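PDB 6TZ0: RNA-dependent RNA Polymerase from Bombyx mori cytoplasmic polyhedrosis virus, which catalyses RNA-templated RNA synthesis, probably making plus strands during transcription and the complementary minus strands during replication of the double-stranded genome. Local coordinates for residues Q258-H262 against F296-R300; L542-V548 against A710-S716; L652-R657 against L672-I677. All coordinates share one frame. Residues are numbered along the deposited sequence.

Contact 1 (Q258-H262 against F296-R300)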
loop_
_atom_site.group_PDB
_atom_site.type_symbol
_atom_site.label_atom_id
_atom_site.label_comp_id
_atom_site.label_asym_id
_atom_site.label_seq_id
_atom_site.Cartn_x
_atom_site.Cartn_y
_atom_site.Cartn_z
ATOM N N GLN A 258 -27.776 16.674 -7.070
ATOM C CA GLN A 258 -28.770 16.401 -6.048
ATOM C C GLN A 258 -29.881 17.443 -6.078
ATOM O O GLN A 258 -31.064 17.100 -5.975
ATOM C CB GLN A 258 -28.077 16.352 -4.692
ATOM C CG GLN A 258 -28.897 15.823 -3.560
ATOM C CD GLN A 258 -28.068 15.673 -2.318
ATOM O OE1 GLN A 258 -26.908 16.068 -2.288
ATOM N NE2 GLN A 258 -28.638 15.071 -1.297
ATOM N N GLU A 259 -29.525 18.713 -6.284
ATOM C CA GLU A 259 -30.533 19.755 -6.449
ATOM C C GLU A 259 -31.300 19.603 -7.755
ATOM O O GLU A 259 -32.512 19.854 -7.795
ATOM C CB GLU A 259 -29.873 21.128 -6.384
ATOM C CG GLU A 259 -30.838 22.284 -6.449
ATOM C CD GLU A 259 -30.139 23.614 -6.373
ATOM O OE1 GLU A 259 -28.899 23.621 -6.243
ATOM O OE2 GLU A 259 -30.824 24.652 -6.453
ATOM N N ALA A 260 -30.613 19.188 -8.822
ATOM C CA ALA A 260 -31.295 18.949 -10.092
ATOM C C ALA A 260 -32.312 17.819 -9.978
ATOM O O ALA A 260 -33.452 17.946 -10.444
ATOM C CB ALA A 260 -30.275 18.638 -11.182
ATOM N N LEU A 261 -31.928 16.726 -9.324
ATOM C CA LEU A 261 -32.815 15.590 -9.149
ATOM C C LEU A 261 -33.930 15.896 -8.158
ATOM O O LEU A 261 -35.014 15.313 -8.256
ATOM C CB LEU A 261 -31.997 14.385 -8.697
ATOM C CG LEU A 261 -32.591 12.985 -8.778
ATOM C CD1 LEU A 261 -32.792 12.580 -10.226
ATOM C CD2 LEU A 261 -31.654 12.038 -8.096
ATOM N N HIS A 262 -33.684 16.803 -7.208
ATOM C CA HIS A 262 -34.757 17.349 -6.383
ATOM C C HIS A 262 -35.787 18.091 -7.223
ATOM O O HIS A 262 -36.993 17.870 -7.081
ATOM C CB HIS A 262 -34.179 18.278 -5.323
ATOM C CG HIS A 262 -35.211 19.081 -4.597
ATOM N ND1 HIS A 262 -36.060 18.536 -3.662
ATOM C CD2 HIS A 262 -35.532 20.393 -4.675
ATOM C CE1 HIS A 262 -36.860 19.474 -3.194
ATOM N NE2 HIS A 262 -36.559 20.611 -3.791
ATOM N N PHE A 296 -28.337 23.677 -0.218
ATOM C CA PHE A 296 -28.417 24.175 -1.584
ATOM C C PHE A 296 -28.089 25.658 -1.659
ATOM O O PHE A 296 -27.543 26.106 -2.663
ATOM C CB PHE A 296 -29.808 23.917 -2.174
ATOM C CG PHE A 296 -30.127 22.460 -2.418
ATOM C CD1 PHE A 296 -29.140 21.487 -2.384
ATOM C CD2 PHE A 296 -31.425 22.072 -2.703
ATOM C CE1 PHE A 296 -29.445 20.160 -2.604
ATOM C CE2 PHE A 296 -31.732 20.747 -2.931
ATOM C CZ PHE A 296 -30.740 19.791 -2.873
ATOM N N ILE A 297 -28.364 26.414 -0.593
ATOM C CA ILE A 297 -28.081 27.848 -0.576
ATOM C C ILE A 297 -26.579 28.105 -0.613
ATOM O O ILE A 297 -26.085 28.919 -1.411
ATOM C CB ILE A 297 -28.733 28.493 0.660
ATOM C CG1 ILE A 297 -30.254 28.441 0.539
ATOM C CG2 ILE A 297 -28.249 29.912 0.862
ATOM C CD1 ILE A 297 -30.973 28.819 1.796
ATOM N N SER A 298 -25.834 27.400 0.238
ATOM C CA SER A 298 -24.385 27.534 0.267
ATOM C C SER A 298 -23.758 27.040 -1.028
ATOM O O SER A 298 -22.811 27.656 -1.532
ATOM C CB SER A 298 -23.822 26.775 1.464
ATOM O OG SER A 298 -22.412 26.852 1.493
ATOM N N LEU A 299 -24.304 25.965 -1.608
ATOM C CA LEU A 299 -23.766 25.477 -2.878
ATOM C C LEU A 299 -24.043 26.441 -4.032
ATOM O O LEU A 299 -23.176 26.639 -4.887
ATOM C CB LEU A 299 -24.308 24.082 -3.181
ATOM C CG LEU A 299 -23.459 22.886 -2.728
ATOM C CD1 LEU A 299 -23.333 22.762 -1.227
ATOM C CD2 LEU A 299 -24.056 21.617 -3.287
ATOM N N ARG A 300 -25.218 27.082 -4.053
ATOM C CA ARG A 300 -25.525 28.072 -5.087
ATOM C C ARG A 300 -24.619 29.290 -4.981
ATOM O O ARG A 300 -24.097 29.772 -5.995
ATOM C CB ARG A 300 -26.984 28.514 -4.984
ATOM C CG ARG A 300 -28.021 27.538 -5.463
ATOM C CD ARG A 300 -29.368 28.006 -4.960
ATOM N NE ARG A 300 -30.432 27.037 -5.176
ATOM C CZ ARG A 300 -31.645 27.148 -4.648
ATOM N NH1 ARG A 300 -31.932 28.179 -3.870
ATOM N NH2 ARG A 300 -32.563 26.226 -4.888
#
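The two short helical segments cross steeply, at -123° with 12.0 Å between their axes, and the nearest CA atoms, those of Glu259 and Phe296, are 6.9 Å apart. Side chains have to bridge the gap. Phe296 and Glu259 do most of it. The Phe296 ring lies flat against Glu259: CB of Glu259 sits 3.8 Å from the ring centroid and almost on the ring normal, a CH-pi contact, while Glu259 CA is 3.6 Å from Phe296 CZ. His262 comes to the ring's edge, with its CD2 4.2 Å from Phe296 CE2, and sends its ND1 to the backbone N of Glu288. Beyond the ring, the extended Glu259 side chain reaches Arg300. A single oxygen, OE2 of Glu259, accepts hydrogen bonds from Arg300 NE at 2.7 Å and Arg300 NH2 at 2.8 Å, forming a salt bridge. Glu259 therefore works twice: its aliphatic part covers an aromatic face, and the carboxylate of this buried residue is balanced by the exposed Arg300, one turn along helix 295-306 from Phe296.

Contact 2 (L542-V548 against A710-S716)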
loop_
_atom_site.group_PDB
_atom_site.type_symbol
_atom_site.label_atom_id
_atom_site.label_comp_id
_atom_site.label_asym_id
_atom_site.label_seq_id
_atom_site.Cartn_x
_atom_site.Cartn_y
_atom_site.Cartn_z
ATOM N N LEU A 542 -32.810 6.759 4.345
ATOM C CA LEU A 542 -31.888 7.884 4.303
ATOM C C LEU A 542 -30.489 7.362 4.023
ATOM O O LEU A 542 -29.951 6.569 4.801
ATOM C CB LEU A 542 -31.903 8.670 5.608
ATOM C CG LEU A 542 -30.958 9.867 5.579
ATOM C CD1 LEU A 542 -31.396 10.850 4.522
ATOM C CD2 LEU A 542 -30.875 10.543 6.921
ATOM N N LEU A 543 -29.908 7.808 2.923
ATOM C CA LEU A 543 -28.602 7.354 2.483
ATOM C C LEU A 543 -27.546 8.331 2.977
ATOM O O LEU A 543 -27.789 9.539 3.035
ATOM C CB LEU A 543 -28.580 7.250 0.961
ATOM C CG LEU A 543 -29.650 6.295 0.427
ATOM C CD1 LEU A 543 -29.746 6.352 -1.071
ATOM C CD2 LEU A 543 -29.391 4.871 0.869
ATOM N N SER A 544 -26.381 7.812 3.352
ATOM C CA SER A 544 -25.315 8.655 3.889
ATOM C C SER A 544 -23.971 8.172 3.365
ATOM O O SER A 544 -23.468 7.133 3.802
ATOM C CB SER A 544 -25.330 8.658 5.416
ATOM O OG SER A 544 -24.294 9.469 5.934
ATOM N N SER A 545 -23.393 8.928 2.436
ATOM C CA SER A 545 -22.025 8.698 1.980
ATOM C C SER A 545 -21.091 9.667 2.699
ATOM O O SER A 545 -20.511 10.570 2.108
ATOM C CB SER A 545 -21.929 8.863 0.468
ATOM O OG SER A 545 -22.749 7.934 -0.203
ATOM N N ILE A 546 -20.972 9.463 4.012
ATOM C CA ILE A 546 -20.180 10.352 4.854
ATOM C C ILE A 546 -18.702 10.228 4.496
ATOM O O ILE A 546 -18.176 9.123 4.305
ATOM C CB ILE A 546 -20.465 10.064 6.340
ATOM C CG1 ILE A 546 -19.664 10.982 7.264
ATOM C CG2 ILE A 546 -20.313 8.594 6.685
ATOM C CD1 ILE A 546 -20.099 12.400 7.199
ATOM N N ASP A 547 -18.040 11.371 4.339
ATOM C CA ASP A 547 -16.676 11.432 3.830
ATOM C C ASP A 547 -15.787 12.094 4.871
ATOM O O ASP A 547 -16.076 13.207 5.320
ATOM C CB ASP A 547 -16.624 12.208 2.514
ATOM C CG ASP A 547 -15.318 12.017 1.767
ATOM O OD1 ASP A 547 -14.450 11.252 2.233
ATOM O OD2 ASP A 547 -15.158 12.644 0.701
ATOM N N VAL A 548 -14.703 11.418 5.234
ATOM C CA VAL A 548 -13.711 11.950 6.159
ATOM C C VAL A 548 -12.553 12.492 5.339
ATOM O O VAL A 548 -11.846 11.730 4.672
ATOM C CB VAL A 548 -13.229 10.878 7.147
ATOM C CG1 VAL A 548 -12.181 11.461 8.073
ATOM C CG2 VAL A 548 -14.396 10.306 7.925
ATOM N N ALA A 710 -12.426 15.500 10.596
ATOM C CA ALA A 710 -13.315 16.444 9.941
ATOM C C ALA A 710 -14.130 15.695 8.900
ATOM O O ALA A 710 -13.580 14.912 8.119
ATOM C CB ALA A 710 -12.530 17.582 9.294
ATOM N N THR A 711 -15.439 15.911 8.905
ATOM C CA THR A 711 -16.347 15.180 8.036
ATOM C C THR A 711 -17.153 16.147 7.187
ATOM O O THR A 711 -17.594 17.195 7.668
ATOM C CB THR A 711 -17.311 14.291 8.837
ATOM O OG1 THR A 711 -18.095 15.105 9.718
ATOM C CG2 THR A 711 -16.556 13.249 9.643
ATOM N N THR A 712 -17.333 15.794 5.920
ATOM C CA THR A 712 -18.317 16.431 5.060
ATOM C C THR A 712 -19.487 15.468 4.918
ATOM O O THR A 712 -19.298 14.309 4.537
ATOM C CB THR A 712 -17.731 16.776 3.692
ATOM O OG1 THR A 712 -16.608 17.648 3.856
ATOM C CG2 THR A 712 -18.772 17.476 2.839
ATOM N N ALA A 713 -20.684 15.940 5.238
ATOM C CA ALA A 713 -21.870 15.093 5.298
ATOM C C ALA A 713 -22.681 15.268 4.022
ATOM O O ALA A 713 -23.529 16.158 3.934
ATOM C CB ALA A 713 -22.707 15.429 6.527
ATOM N N GLU A 714 -22.438 14.414 3.039
ATOM C CA GLU A 714 -23.307 14.337 1.872
ATOM C C GLU A 714 -24.277 13.180 2.110
ATOM O O GLU A 714 -23.935 12.003 1.974
ATOM C CB GLU A 714 -22.509 14.246 0.565
ATOM C CG GLU A 714 -21.435 13.176 0.442
ATOM C CD GLU A 714 -20.687 13.253 -0.873
ATOM O OE1 GLU A 714 -20.974 14.174 -1.666
ATOM O OE2 GLU A 714 -19.819 12.390 -1.116
ATOM N N LEU A 715 -25.487 13.531 2.519
ATOM C CA LEU A 715 -26.512 12.564 2.865
ATOM C C LEU A 715 -27.762 12.866 2.057
ATOM O O LEU A 715 -28.214 14.012 2.000
ATOM C CB LEU A 715 -26.783 12.561 4.378
ATOM C CG LEU A 715 -27.436 13.688 5.174
ATOM C CD1 LEU A 715 -27.877 13.144 6.500
ATOM C CD2 LEU A 715 -26.489 14.853 5.399
ATOM N N SER A 716 -28.297 11.839 1.412
ATOM C CA SER A 716 -29.319 11.994 0.396
ATOM C C SER A 716 -30.448 11.007 0.632
ATOM O O SER A 716 -30.333 10.058 1.408
ATOM C CB SER A 716 -28.745 11.780 -1.008
ATOM O OG SER A 716 -28.302 10.450 -1.177
#
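Backbone hydrogen bonds carry this antiparallel pairing of two strands of the polymerase palm. Leu543 and Ser716 form a hydrogen-bonded pair, Leu543 N to Ser716 O at 2.7 Å and Ser716 N to Leu543 O at 2.9 Å. Asp547 and Thr712 form another, with Asp547 N to Thr712 O at 3.2 Å and Thr712 N to Asp547 O at 2.9 Å. Between them both strands become irregular, and one bond, Ser545 N to Glu714 O at 3.2 Å, keeps them in step. CA-H...O contacts add to the pairing near Val548: Thr711 CA lies 3.4 Å from Asp547 O, and Val548 CA 3.6 Å from Ala710 O. Among apolar contacts, Leu542 CD2 meets Leu715 CD1 at 4.0 Å, and Ile546 CD1 reaches over to Ala713 CB at 4.1 Å and Thr711 CB at 3.7 Å. Asp547 and Val548, in polymerase motif A, are magnesium-site residues, although no metal is bound here; the pairing therefore includes the metal-binding end of the strand. In the four-stranded sheet, 711-716 is an outermost strand, and the far edge of strand 541-548 pairs with 682-687, while Thr711 and Leu715 rest on helix 690-705.

Contact 3 (L652-R657 against L672-I677)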
loop_
_atom_site.group_PDB
_atom_site.type_symbol
_atom_site.label_atom_id
_atom_site.label_comp_id
_atom_site.label_asym_id
_atom_site.label_seq_id
_atom_site.Cartn_x
_atom_site.Cartn_y
_atom_site.Cartn_z
ATOM N N LEU A 652 -13.432 2.618 12.352
ATOM C CA LEU A 652 -14.676 3.251 11.935
ATOM C C LEU A 652 -15.883 2.377 12.241
ATOM O O LEU A 652 -16.928 2.893 12.672
ATOM C CB LEU A 652 -14.608 3.597 10.452
ATOM C CG LEU A 652 -13.675 4.757 10.118
ATOM C CD1 LEU A 652 -13.486 4.856 8.621
ATOM C CD2 LEU A 652 -14.226 6.042 10.690
ATOM N N GLN A 653 -15.760 1.053 12.062
ATOM C CA GLN A 653 -16.888 0.194 12.401
ATOM C C GLN A 653 -17.106 0.148 13.905
ATOM O O GLN A 653 -18.255 0.071 14.355
ATOM C CB GLN A 653 -16.701 -1.208 11.815
ATOM C CG GLN A 653 -15.753 -2.135 12.530
ATOM C CD GLN A 653 -15.517 -3.401 11.760
ATOM O OE1 GLN A 653 -15.949 -3.540 10.625
ATOM N NE2 GLN A 653 -14.863 -4.357 12.393
ATOM N N GLY A 654 -16.034 0.302 14.687
ATOM C CA GLY A 654 -16.180 0.351 16.125
ATOM C C GLY A 654 -16.876 1.610 16.591
ATOM O O GLY A 654 -17.775 1.541 17.427
ATOM N N LEU A 655 -16.499 2.766 16.029
ATOM C CA LEU A 655 -17.156 4.020 16.397
ATOM C C LEU A 655 -18.633 4.020 16.019
ATOM O O LEU A 655 -19.477 4.428 16.824
ATOM C CB LEU A 655 -16.461 5.216 15.751
ATOM C CG LEU A 655 -15.068 5.647 16.193
ATOM C CD1 LEU A 655 -14.612 6.795 15.323
ATOM C CD2 LEU A 655 -15.048 6.051 17.643
ATOM N N VAL A 656 -18.975 3.515 14.830
ATOM C CA VAL A 656 -20.369 3.552 14.391
ATOM C C VAL A 656 -21.228 2.575 15.192
ATOM O O VAL A 656 -22.286 2.947 15.726
ATOM C CB VAL A 656 -20.459 3.291 12.877
ATOM C CG1 VAL A 656 -21.898 3.114 12.450
ATOM C CG2 VAL A 656 -19.861 4.450 12.127
ATOM N N ARG A 657 -20.794 1.316 15.301
ATOM C CA ARG A 657 -21.609 0.337 16.009
ATOM C C ARG A 657 -21.633 0.589 17.515
ATOM O O ARG A 657 -22.652 0.326 18.174
ATOM C CB ARG A 657 -21.106 -1.060 15.692
ATOM C CG ARG A 657 -21.304 -1.486 14.258
ATOM C CD ARG A 657 -22.770 -1.722 13.983
ATOM N NE ARG A 657 -22.994 -2.295 12.663
ATOM C CZ ARG A 657 -24.194 -2.555 12.160
ATOM N NH1 ARG A 657 -25.274 -2.285 12.867
ATOM N NH2 ARG A 657 -24.311 -3.077 10.951
ATOM N N LEU A 672 -30.373 2.319 11.955
ATOM C CA LEU A 672 -29.281 1.941 11.070
ATOM C C LEU A 672 -29.496 0.521 10.572
ATOM O O LEU A 672 -29.645 -0.407 11.371
ATOM C CB LEU A 672 -27.955 2.065 11.816
ATOM C CG LEU A 672 -26.601 1.992 11.112
ATOM C CD1 LEU A 672 -25.643 2.877 11.853
ATOM C CD2 LEU A 672 -26.048 0.593 11.097
ATOM N N THR A 673 -29.489 0.349 9.254
ATOM C CA THR A 673 -29.687 -0.967 8.665
ATOM C C THR A 673 -28.365 -1.672 8.375
ATOM O O THR A 673 -28.090 -2.737 8.932
ATOM C CB THR A 673 -30.504 -0.838 7.386
ATOM O OG1 THR A 673 -29.774 -0.040 6.458
ATOM C CG2 THR A 673 -31.812 -0.159 7.676
ATOM N N THR A 674 -27.544 -1.095 7.498
ATOM C CA THR A 674 -26.230 -1.640 7.182
ATOM C C THR A 674 -25.218 -0.508 7.107
ATOM O O THR A 674 -25.563 0.647 6.855
ATOM C CB THR A 674 -26.194 -2.414 5.844
ATOM O OG1 THR A 674 -26.622 -1.566 4.774
ATOM C CG2 THR A 674 -27.048 -3.679 5.871
ATOM N N ILE A 675 -23.956 -0.857 7.344
ATOM C CA ILE A 675 -22.825 -0.002 7.015
ATOM C C ILE A 675 -21.812 -0.842 6.253
ATOM O O ILE A 675 -21.702 -2.052 6.466
ATOM C CB ILE A 675 -22.164 0.668 8.248
ATOM C CG1 ILE A 675 -21.670 -0.363 9.250
ATOM C CG2 ILE A 675 -23.105 1.634 8.923
ATOM C CD1 ILE A 675 -20.753 0.206 10.293
ATOM N N LYS A 676 -21.098 -0.202 5.329
ATOM C CA LYS A 676 -19.999 -0.829 4.603
ATOM C C LYS A 676 -18.787 0.087 4.649
ATOM O O LYS A 676 -18.900 1.280 4.357
ATOM C CB LYS A 676 -20.378 -1.140 3.157
ATOM C CG LYS A 676 -21.407 -2.230 3.018
ATOM C CD LYS A 676 -20.828 -3.555 3.463
ATOM C CE LYS A 676 -21.824 -4.680 3.292
ATOM N NZ LYS A 676 -21.280 -5.977 3.765
ATOM N N ILE A 677 -17.640 -0.460 5.051
ATOM C CA ILE A 677 -16.424 0.312 5.284
ATOM C C ILE A 677 -15.251 -0.396 4.614
ATOM O O ILE A 677 -15.134 -1.622 4.695
ATOM C CB ILE A 677 -16.167 0.509 6.800
ATOM C CG1 ILE A 677 -17.264 1.362 7.424
ATOM C CG2 ILE A 677 -14.851 1.203 7.071
ATOM C CD1 ILE A 677 -17.252 1.363 8.902
#
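Here a helix packs on the palm sheet of the polymerase: helix 644-665, which corresponds to motif B, lies against strand 672-677, the first strand of the motif C hairpin whose turn carries the metal-binding Asp680 and Asp681. The segments run nearly antiparallel, at 160°, with axes 9.7 Å apart, close enough for side chains to interdigitate. Strand residues supply most of the bumps. Ile677 pushes its CD1 onto the helix backbone where Leu652 joins Gln653, 3.7 Å from Leu652 C and 3.5 Å from Gln653 N, with Leu652 CB at 3.8 Å as one wall. Two residues back along the strand, Ile675 CD1 enters the hollow framed by Gln653, Val656 and Arg657, touching Val656 CG1 at 3.8 Å. Val656 answers as a bump from the helix: the same CG1 fits between Ile675 and Leu672, whose CD1 is also 3.8 Å away. Regular alternation would not bring Leu672 and Ile675, three residues apart, to one side of the strand. The change comes at Thr673, where psi of -62° breaks the extended course, so that Thr673 and Thr674 both point away and Leu672 faces the helix again. Thr673 OG1 is hydrogen-bonded instead to Ile685 O in the second hairpin strand. The interlock is thus almost wholly apolar, and Arg657 closes its end. Its charge is met by Glu660 on the same helix, while its guanidinium lies with one face over the leucine methyl: Arg657 NH1 to Leu672 CD2 is 3.5 Å.

How the contacts relate
Contacts 2 and 3 share one four-stranded palm sheet, though not a strand: contact 2 joins an inner strand to one outermost strand, and contact 3 packs a helix against the other. Their centres are 13 Å apart, contact 3 nested in the loop contact 2 closes. Contact 3 is the buried one, its chemistry apolar; contact 2 is partly buried and relies on main-chain hydrogen bonds that include those of the metal-binding Asp547. Contact 1 lies in the N-terminal region, partly buried, and joins its helices through an aromatic face and a salt bridge. It touches contact 2 through a weak hydrogen bond, Gln258 NE2 to Leu715 O, whereas contact 3 is about 17 Å away between nearest atoms.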